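Local coordinates for lactate dehydrogenase, adjacent gene encodes predicted malate dehydrogenase (Cryptosporidium parvum, PDB 4ND1), which probably catalyses the NAD-dependent interconversion of (S)-lactate and pyruvate, at residues A[152-157]-A[214-219]. Residues are numbered along the deposited sequence; the frame is centred on the assembly and turned at random.
With OXM (oxamic acid), chain D.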
loop_
_atom_site.group_PDB
_atom_site.type_symbol
_atom_site.label_atom_id
_atom_site.label_comp_id
_atom_site.label_asym_id
_atom_site.label_seq_id
_atom_site.Cartn_x
_atom_site.Cartn_y
_atom_site.Cartn_z
ATOM N N SER A 152 16.433 -8.258 11.406
ATOM C CA SER A 152 16.234 -8.015 9.980
ATOM C C SER A 152 17.517 -8.284 9.208
ATOM O O SER A 152 17.486 -8.882 8.127
ATOM C CB SER A 152 15.758 -6.586 9.721
ATOM O OG SER A 152 14.436 -6.401 10.194
ATOM N N ARG A 153 18.640 -7.839 9.767
ATOM C CA ARG A 153 19.950 -8.104 9.177
ATOM C C ARG A 153 20.240 -9.602 9.180
ATOM O O ARG A 153 20.670 -10.163 8.172
ATOM C CB ARG A 153 21.040 -7.355 9.942
ATOM C CG ARG A 153 21.012 -5.856 9.719
ATOM C CD ARG A 153 21.827 -5.115 10.759
ATOM N NE ARG A 153 22.022 -3.718 10.385
ATOM C CZ ARG A 153 22.546 -2.785 11.177
ATOM N NH1 ARG A 153 22.940 -3.081 12.413
ATOM N NH2 ARG A 153 22.667 -1.537 10.725
ATOM N N PHE A 154 19.982 -10.240 10.316
ATOM C CA PHE A 154 20.157 -11.682 10.471
ATOM C C PHE A 154 19.326 -12.433 9.428
ATOM O O PHE A 154 19.851 -13.271 8.694
ATOM C CB PHE A 154 19.771 -12.083 11.906
ATOM C CG PHE A 154 20.139 -13.495 12.292
ATOM C CD1 PHE A 154 21.268 -14.125 11.782
ATOM C CD2 PHE A 154 19.362 -14.179 13.220
ATOM C CE1 PHE A 154 21.590 -15.416 12.167
ATOM C CE2 PHE A 154 19.683 -15.469 13.608
ATOM C CZ PHE A 154 20.798 -16.088 13.081
ATOM N N ARG A 155 18.043 -12.090 9.332
ATOM C CA ARG A 155 17.141 -12.697 8.346
ATOM C C ARG A 155 17.611 -12.473 6.911
ATOM O O ARG A 155 17.571 -13.386 6.088
ATOM C CB ARG A 155 15.730 -12.128 8.480
ATOM C CG ARG A 155 15.008 -12.498 9.761
ATOM C CD ARG A 155 13.732 -11.680 9.913
ATOM N NE ARG A 155 12.658 -12.189 9.065
ATOM C CZ ARG A 155 11.441 -11.662 8.979
ATOM N NH1 ARG A 155 11.118 -10.577 9.677
ATOM N NH2 ARG A 155 10.536 -12.226 8.188
ATOM N N THR A 156 18.049 -11.250 6.625
ATOM C CA THR A 156 18.465 -10.858 5.279
ATOM C C THR A 156 19.695 -11.626 4.802
ATOM O O THR A 156 19.744 -12.071 3.655
ATOM C CB THR A 156 18.751 -9.342 5.216
ATOM O OG1 THR A 156 17.531 -8.627 5.431
ATOM C CG2 THR A 156 19.333 -8.937 3.863
ATOM N N PHE A 157 20.687 -11.765 5.677
ATOM C CA PHE A 157 21.910 -12.482 5.340
ATOM C C PHE A 157 21.638 -13.964 5.096
ATOM O O PHE A 157 22.213 -14.560 4.191
ATOM C CB PHE A 157 22.971 -12.307 6.435
ATOM C CG PHE A 157 23.385 -10.873 6.676
ATOM C CD1 PHE A 157 23.391 -9.934 5.646
ATOM C CD2 PHE A 157 23.803 -10.470 7.935
ATOM C CE1 PHE A 157 23.778 -8.626 5.878
ATOM C CE2 PHE A 157 24.199 -9.164 8.168
ATOM C CZ PHE A 157 24.185 -8.240 7.138
ATOM N N CYS A 214 28.425 -13.722 12.690
ATOM C CA CYS A 214 29.452 -12.686 12.840
ATOM C C CYS A 214 29.064 -11.421 12.070
ATOM O O CYS A 214 29.134 -10.313 12.606
ATOM C CB CYS A 214 30.807 -13.206 12.345
ATOM S SG CYS A 214 32.175 -12.018 12.385
ATOM N N HIS A 215 28.648 -11.609 10.818
ATOM C CA HIS A 215 28.234 -10.517 9.938
ATOM C C HIS A 215 27.101 -9.704 10.559
ATOM O O HIS A 215 27.128 -8.475 10.527
ATOM C CB HIS A 215 27.804 -11.079 8.577
ATOM C CG HIS A 215 27.629 -10.042 7.512
ATOM N ND1 HIS A 215 26.994 -10.307 6.319
ATOM C CD2 HIS A 215 28.000 -8.741 7.460
ATOM C CE1 HIS A 215 26.990 -9.218 5.572
ATOM N NE2 HIS A 215 27.589 -8.252 6.245
ATOM N N THR A 216 26.121 -10.403 11.126
ATOM C CA THR A 216 25.032 -9.767 11.867
ATOM C C THR A 216 25.562 -8.895 13.001
ATOM O O THR A 216 25.125 -7.752 13.164
ATOM C CB THR A 216 24.073 -10.819 12.458
ATOM O OG1 THR A 216 23.550 -11.635 11.401
ATOM C CG2 THR A 216 22.919 -10.159 13.203
ATOM N N ARG A 217 26.502 -9.440 13.772
ATOM C CA ARG A 217 27.052 -8.757 14.949
ATOM C C ARG A 217 27.840 -7.491 14.599
ATOM O O ARG A 217 27.775 -6.503 15.326
ATOM C CB ARG A 217 27.925 -9.722 15.766
ATOM C CG ARG A 217 27.129 -10.832 16.443
ATOM C CD ARG A 217 27.964 -12.067 16.770
ATOM N NE ARG A 217 28.668 -11.967 18.050
ATOM C CZ ARG A 217 29.922 -11.539 18.215
ATOM N NH1 ARG A 217 30.660 -11.137 17.180
ATOM N NH2 ARG A 217 30.445 -11.500 19.437
ATOM N N ILE A 218 28.569 -7.527 13.488
ATOM C CA ILE A 218 29.440 -6.420 13.082
ATOM C C ILE A 218 28.851 -5.570 11.953
ATOM O O ILE A 218 29.538 -4.708 11.402
ATOM C CB ILE A 218 30.838 -6.935 12.661
ATOM C CG1 ILE A 218 30.771 -7.790 11.382
ATOM C CG2 ILE A 218 31.463 -7.728 13.798
ATOM C CD1 ILE A 218 31.136 -7.062 10.101
ATOM N N ALA A 219 27.581 -5.805 11.628
ATOM C CA ALA A 219 26.927 -5.152 10.495
ATOM C C ALA A 219 26.993 -3.620 10.556
ATOM O O ALA A 219 27.089 -2.963 9.515
ATOM C CB ALA A 219 25.476 -5.605 10.397
HETATM C C1 OXM D . 24.097 0.937 15.019
HETATM N N1 OXM D . 24.899 1.899 14.576
HETATM O O1 OXM D . 23.724 0.882 16.177
HETATM C C2 OXM D . 23.653 -0.068 14.066
HETATM O O2 OXM D . 23.699 0.215 12.848
HETATM O O3 OXM D . 23.250 -1.177 14.490
HETATM O O HOH W 1 23.316 -5.596 13.733
#
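NH1 of Arg153 serves both the ligand and the neighbouring helix: it donates to O3 of the oxamate at 2.8 Å and to a water at 2.9 Å, which in turn donates to the carbonyl oxygen of Thr216. NH2 makes the second arm of the fork, reaching O2 of the oxamate at 2.9 Å in a fairly straight bond (164°). With carboxylate and water both at its edge, the guanidinium is fixed in rotation. CB of Ala219 lies over one of its faces and also touches CD, 3.7 Å away; the chain, extended from CG to NE, passes this methyl on its way to the ligand. The two-pronged bond is how the active-site arginine of lactate dehydrogenases holds the substrate carboxylate, here from helix 147-162 of the C-terminal domain, with oxamate standing in for pyruvate; Arg90, His177 and Asn122 hydrogen-bond to the same oxamate. One turn on, Phe157 points its ring across the gap and stacks face to face on His215, centroids 3.7 Å apart and planes 11° from parallel. The imidazole reaches this position with CG anti to its backbone N (chi1 -168°), and its NE2 is hydrogen-bonded to Glu222. The carbonyl oxygen of Arg153 sits over the opposite face of the phenyl ring, near the rim. The helix backbones come nearest at Phe154 and Thr216, their CA atoms 5.4 Å apart. Thr216 OG1, hydrogen-bonded to the carbonyl oxygen of Ile212 within its own helix, lies 3.4 Å from Phe154 CD1 and also meets the edge of the Phe157 ring, while its methyl CG2 rests against Phe154 CB.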